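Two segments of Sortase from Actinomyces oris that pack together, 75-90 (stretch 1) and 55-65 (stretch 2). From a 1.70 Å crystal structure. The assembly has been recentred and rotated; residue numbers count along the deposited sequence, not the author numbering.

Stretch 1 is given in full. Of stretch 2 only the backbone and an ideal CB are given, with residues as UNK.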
# COMPACT_ATOMS: atom_id res chain seq x y z
N ASN A 75 -0.45 11.25 -0.86
CA ASN A 75 -0.68 9.97 -0.18
C ASN A 75 -1.41 9.01 -1.07
O ASN A 75 -2.52 9.31 -1.45
CB ASN A 75 -1.51 10.24 1.07
CG ASN A 75 -1.60 9.04 2.01
OD1 ASN A 75 -0.98 7.99 1.78
ND2 ASN A 75 -2.34 9.20 3.09
N PHE A 76 -0.74 7.93 -1.45
CA PHE A 76 -1.33 6.86 -2.30
C PHE A 76 -1.94 5.85 -1.33
O PHE A 76 -1.22 5.05 -0.72
CB PHE A 76 -0.25 6.24 -3.17
CG PHE A 76 -0.72 5.06 -4.00
CD1 PHE A 76 -1.43 5.28 -5.17
CD2 PHE A 76 -0.38 3.76 -3.66
CE1 PHE A 76 -1.87 4.21 -5.95
CE2 PHE A 76 -0.81 2.67 -4.44
CZ PHE A 76 -1.54 2.91 -5.57
N ALA A 77 -3.25 5.83 -1.20
CA ALA A 77 -3.84 5.05 -0.15
C ALA A 77 -4.54 3.86 -0.77
O ALA A 77 -5.20 3.98 -1.83
CB ALA A 77 -4.80 5.88 0.66
N ILE A 78 -4.35 2.72 -0.14
CA ILE A 78 -4.99 1.48 -0.64
C ILE A 78 -5.68 0.71 0.46
O ILE A 78 -5.22 0.60 1.59
CB ILE A 78 -3.96 0.59 -1.39
CG1 ILE A 78 -2.81 0.20 -0.48
CG2 ILE A 78 -3.47 1.25 -2.70
CD1 ILE A 78 -1.86 -0.79 -1.10
N ALA A 79 -6.81 0.11 0.10
CA ALA A 79 -7.60 -0.71 1.00
C ALA A 79 -7.42 -2.17 0.65
O ALA A 79 -7.24 -2.51 -0.52
CB ALA A 79 -9.09 -0.32 0.86
N GLY A 80 -7.48 -3.03 1.64
CA GLY A 80 -7.48 -4.46 1.45
C GLY A 80 -8.31 -5.21 2.46
O GLY A 80 -8.49 -4.80 3.60
N HIS A 81 -8.92 -6.30 2.00
CA HIS A 81 -9.59 -7.15 2.92
C HIS A 81 -8.62 -7.79 3.91
O HIS A 81 -7.51 -8.13 3.57
CB HIS A 81 -10.29 -8.27 2.15
CG HIS A 81 -11.61 -7.90 1.56
ND1 HIS A 81 -12.25 -6.70 1.80
CD2 HIS A 81 -12.46 -8.62 0.79
CE1 HIS A 81 -13.41 -6.68 1.17
NE2 HIS A 81 -13.57 -7.85 0.57
N ARG A 82 -9.09 -8.01 5.13
CA ARG A 82 -8.31 -8.65 6.16
C ARG A 82 -8.28 -10.16 6.07
O ARG A 82 -7.33 -10.78 6.58
CB ARG A 82 -8.86 -8.26 7.53
CG ARG A 82 -7.99 -8.61 8.72
CD ARG A 82 -6.87 -7.57 8.85
NE ARG A 82 -5.91 -7.93 9.90
CZ ARG A 82 -5.97 -7.51 11.16
NH1 ARG A 82 -5.05 -7.92 12.03
NH2 ARG A 82 -6.93 -6.70 11.55
N ARG A 83 -9.29 -10.76 5.44
CA ARG A 83 -9.51 -12.22 5.51
C ARG A 83 -9.55 -12.99 4.17
O ARG A 83 -9.86 -14.19 4.15
CB ARG A 83 -10.78 -12.49 6.31
CG ARG A 83 -10.79 -11.73 7.65
CD ARG A 83 -11.33 -12.54 8.81
NE ARG A 83 -12.77 -12.40 8.95
CZ ARG A 83 -13.60 -13.36 9.38
NH1 ARG A 83 -13.14 -14.56 9.71
NH2 ARG A 83 -14.90 -13.12 9.48
N THR A 84 -9.20 -12.34 3.07
CA THR A 84 -9.20 -13.00 1.74
C THR A 84 -8.08 -14.03 1.55
O THR A 84 -7.03 -13.96 2.17
CB THR A 84 -9.08 -11.98 0.60
OG1 THR A 84 -8.15 -10.95 0.96
CG2 THR A 84 -10.41 -11.34 0.31
N TYR A 85 -8.34 -15.01 0.68
CA TYR A 85 -7.40 -16.11 0.45
C TYR A 85 -6.31 -15.71 -0.55
O TYR A 85 -6.55 -14.97 -1.51
CB TYR A 85 -8.17 -17.36 -0.03
CG TYR A 85 -7.29 -18.56 -0.34
CD1 TYR A 85 -6.90 -19.46 0.67
CD2 TYR A 85 -6.83 -18.80 -1.64
CE1 TYR A 85 -6.09 -20.55 0.38
CE2 TYR A 85 -6.02 -19.88 -1.93
CZ TYR A 85 -5.65 -20.75 -0.92
OH TYR A 85 -4.84 -21.82 -1.21
N GLY A 86 -5.11 -16.21 -0.33
CA GLY A 86 -4.06 -16.07 -1.30
C GLY A 86 -3.33 -14.77 -0.99
O GLY A 86 -2.16 -14.80 -0.65
N ASN A 87 -4.06 -13.66 -1.06
CA ASN A 87 -3.50 -12.33 -0.78
C ASN A 87 -4.50 -11.54 0.03
O ASN A 87 -5.67 -11.51 -0.30
CB ASN A 87 -3.21 -11.55 -2.07
CG ASN A 87 -1.92 -11.98 -2.74
OD1 ASN A 87 -0.83 -11.95 -2.12
ND2 ASN A 87 -2.00 -12.31 -4.03
N SER A 88 -4.02 -10.86 1.06
CA SER A 88 -4.86 -10.10 1.96
C SER A 88 -4.00 -9.20 2.85
O SER A 88 -2.80 -9.36 2.87
CB SER A 88 -5.60 -10.99 2.90
OG SER A 88 -4.69 -11.57 3.83
N PHE A 89 -4.62 -8.37 3.67
CA PHE A 89 -3.86 -7.54 4.67
C PHE A 89 -3.96 -8.23 6.06
O PHE A 89 -3.97 -7.59 7.14
CB PHE A 89 -4.40 -6.10 4.72
CG PHE A 89 -4.07 -5.23 3.51
CD1 PHE A 89 -3.39 -5.74 2.41
CD2 PHE A 89 -4.44 -3.90 3.49
CE1 PHE A 89 -3.06 -4.93 1.34
CE2 PHE A 89 -4.11 -3.10 2.41
CZ PHE A 89 -3.46 -3.61 1.33
N ARG A 90 -4.13 -9.55 6.06
CA ARG A 90 -4.34 -10.27 7.30
C ARG A 90 -3.35 -9.90 8.39
O ARG A 90 -3.73 -9.75 9.57
CB ARG A 90 -4.20 -11.77 7.04
CG ARG A 90 -4.50 -12.62 8.25
CD ARG A 90 -4.22 -14.06 7.90
NE ARG A 90 -4.72 -14.97 8.89
CZ ARG A 90 -4.52 -16.28 8.88
NH1 ARG A 90 -3.79 -16.84 7.91
NH2 ARG A 90 -5.02 -17.03 9.85
N UNK A 55 -13.42 -5.09 -6.68
CA UNK A 55 -11.96 -5.06 -6.68
C UNK A 55 -11.39 -5.89 -5.51
O UNK A 55 -10.59 -6.80 -5.69
CB UNK A 55 -11.46 -3.61 -6.60
N UNK A 56 -11.83 -5.60 -4.29
CA UNK A 56 -11.25 -6.20 -3.12
C UNK A 56 -11.53 -7.72 -3.04
O UNK A 56 -10.73 -8.45 -2.45
CB UNK A 56 -11.78 -5.49 -1.87
N UNK A 57 -12.63 -8.18 -3.63
CA UNK A 57 -12.94 -9.62 -3.60
C UNK A 57 -12.05 -10.42 -4.50
O UNK A 57 -11.98 -11.64 -4.34
CB UNK A 57 -14.40 -9.86 -4.00
N UNK A 58 -11.35 -9.75 -5.42
CA UNK A 58 -10.36 -10.38 -6.28
C UNK A 58 -9.03 -10.65 -5.53
O UNK A 58 -8.06 -11.05 -6.16
CB UNK A 58 -10.11 -9.50 -7.50
N UNK A 59 -8.99 -10.40 -4.23
CA UNK A 59 -7.80 -10.59 -3.38
C UNK A 59 -6.77 -9.59 -3.86
O UNK A 59 -5.58 -9.92 -3.99
CB UNK A 59 -7.26 -12.02 -3.44
N UNK A 60 -7.29 -8.43 -4.21
CA UNK A 60 -6.49 -7.26 -4.66
C UNK A 60 -6.66 -6.09 -3.74
O UNK A 60 -7.68 -5.93 -3.07
CB UNK A 60 -6.88 -6.84 -6.08
N UNK A 61 -5.63 -5.24 -3.67
CA UNK A 61 -5.71 -4.01 -2.95
C UNK A 61 -6.36 -2.99 -3.86
O UNK A 61 -6.15 -3.02 -5.07
CB UNK A 61 -4.33 -3.55 -2.47
N UNK A 62 -7.14 -2.11 -3.28
CA UNK A 62 -7.82 -1.05 -4.04
C UNK A 62 -7.38 0.39 -3.73
O UNK A 62 -7.37 0.81 -2.58
CB UNK A 62 -9.33 -1.16 -3.79
N UNK A 63 -7.09 1.16 -4.77
CA UNK A 63 -6.70 2.55 -4.56
C UNK A 63 -7.92 3.44 -4.35
O UNK A 63 -8.80 3.50 -5.19
CB UNK A 63 -5.88 3.06 -5.75
N UNK A 64 -7.91 4.16 -3.23
CA UNK A 64 -8.89 5.22 -2.98
C UNK A 64 -8.81 6.25 -4.11
O UNK A 64 -7.75 6.87 -4.34
CB UNK A 64 -8.65 5.88 -1.62
N UNK A 65 -9.89 6.46 -4.82
CA UNK A 65 -9.80 7.14 -6.11
C UNK A 65 -9.52 8.61 -5.95
O UNK A 65 -9.01 9.22 -6.87
CB UNK A 65 -11.09 6.95 -6.91

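Position 55 lies beyond the reach of stretch 1, so this contact sets no rule there; it is Val-55. At 56, phi/psi of -67/-27 is helical and CB points toward stretch 1, 3.6 Å from His-81 CE1. An aliphatic chain could lie on the imidazole and reach on to the backbone near Gly-80. The residue is Leu-56: its CB sits over the ring face, 3.8 Å from the His-81 centroid, and its CD2 comes 3.5 Å from Ala-79 O.

CB of 57 points away, yet it is only 5.1 Å from His-81 NE2. A short side chain that curls back with an acceptor would suit, Asp or Asn most readily. Asp-57 does so: His-81 NE2 donates to Asp-57 OD1 at 3.0 Å, at the ring edge, near its plane. Position 58 points away into space free of stretch 1, and many residues would serve; it is Gln-58.

At 59 phi is positive (66/38), closing a type I turn that starts at 56. Glycine, Asn or Asp would be the usual guesses. CB points toward stretch 1, however, 3.6 Å from both Tyr-85 O and Asn-87 O and 4.4 Å from Thr-84 CB, which favours something small. Ala-59 places its methyl there, and a water links Ala-59 O (2.8 Å) with Asn-87 ND2 (2.7 Å). Position 60 turns away, leaving the choice open; it is Ala-60, whose O receives a hydrogen bond at 2.9 Å from a water that also accepts from His-81 N at 2.9 Å.

Extended angles begin a strand at 61. Its CB is 3.9 Å from Phe-89 CZ and 4.0 Å from Ile-78 CD1, so a small apolar group fits. Ala-61 supplies one, touching both.

Position 62 pairs with Ala-79 through two hydrogen bonds, N to Ala-79 O and O to Ala-79 N, each 2.8 Å. These bonds are backbone only and the angles suit any residue; stretch 1 does not single out a side chain. It is Gly-62.

At 63, opposite Ile-78, CB lies 4.2 Å from Phe-76 CE1, inviting a flat or apolar side chain. His-63 stacks its ring, offset, on Phe-76, centroids 4.4 Å apart and planes at 21°; Ala-77 O lies at its edge, 3.2 Å from His-63 CD2.

Position 64 donates its N to Ala-77 O at 3.1 Å. The methyls of Ala-77 and Ala-79 leave room for a long apolar or aromatic chain. Tyr-64 spans them: CD1 is 3.8 Å from Ala-77 CB, CE1 3.7 Å from Ala-79 CB. Position 65 points away; it is Thr-65.

Stretch 2, residues 55-65: VLDQAAAGHYT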
# COMPACT_ATOMS: atom_id res chain seq x y z
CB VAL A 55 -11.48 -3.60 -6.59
CG1 VAL A 55 -9.98 -3.55 -6.40
CG2 VAL A 55 -11.93 -2.78 -7.82
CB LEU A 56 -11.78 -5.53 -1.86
CG LEU A 56 -11.67 -4.00 -1.77
CD1 LEU A 56 -12.15 -3.47 -0.42
CD2 LEU A 56 -10.22 -3.71 -1.97
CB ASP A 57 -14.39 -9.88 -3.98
CG ASP A 57 -15.36 -9.61 -2.84
OD1 ASP A 57 -14.96 -9.07 -1.78
OD2 ASP A 57 -16.57 -9.93 -3.00
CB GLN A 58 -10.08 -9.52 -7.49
CG GLN A 58 -11.26 -9.28 -8.40
CD GLN A 58 -10.90 -8.44 -9.61
OE1 GLN A 58 -10.05 -8.84 -10.42
NE2 GLN A 58 -11.51 -7.28 -9.73
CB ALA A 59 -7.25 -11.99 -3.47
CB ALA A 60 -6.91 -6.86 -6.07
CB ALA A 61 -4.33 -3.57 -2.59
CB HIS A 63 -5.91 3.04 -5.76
CG HIS A 63 -5.47 4.47 -5.68
ND1 HIS A 63 -5.66 5.34 -6.73
CD2 HIS A 63 -4.82 5.18 -4.72
CE1 HIS A 63 -5.17 6.53 -6.42
NE2 HIS A 63 -4.63 6.45 -5.22
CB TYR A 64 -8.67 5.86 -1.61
CG TYR A 64 -9.01 4.99 -0.38
CD1 TYR A 64 -8.09 4.08 0.14
CD2 TYR A 64 -10.23 5.12 0.24
CE1 TYR A 64 -8.40 3.32 1.27
CE2 TYR A 64 -10.56 4.37 1.36
CZ TYR A 64 -9.65 3.47 1.86
OH TYR A 64 -9.94 2.71 2.98
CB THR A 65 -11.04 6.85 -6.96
OG1 THR A 65 -12.18 7.34 -6.26
CG2 THR A 65 -11.17 5.33 -7.23
O HOH W 1 -8.62 -7.27 -0.68
O HOH W 2 -4.45 -12.17 -5.19
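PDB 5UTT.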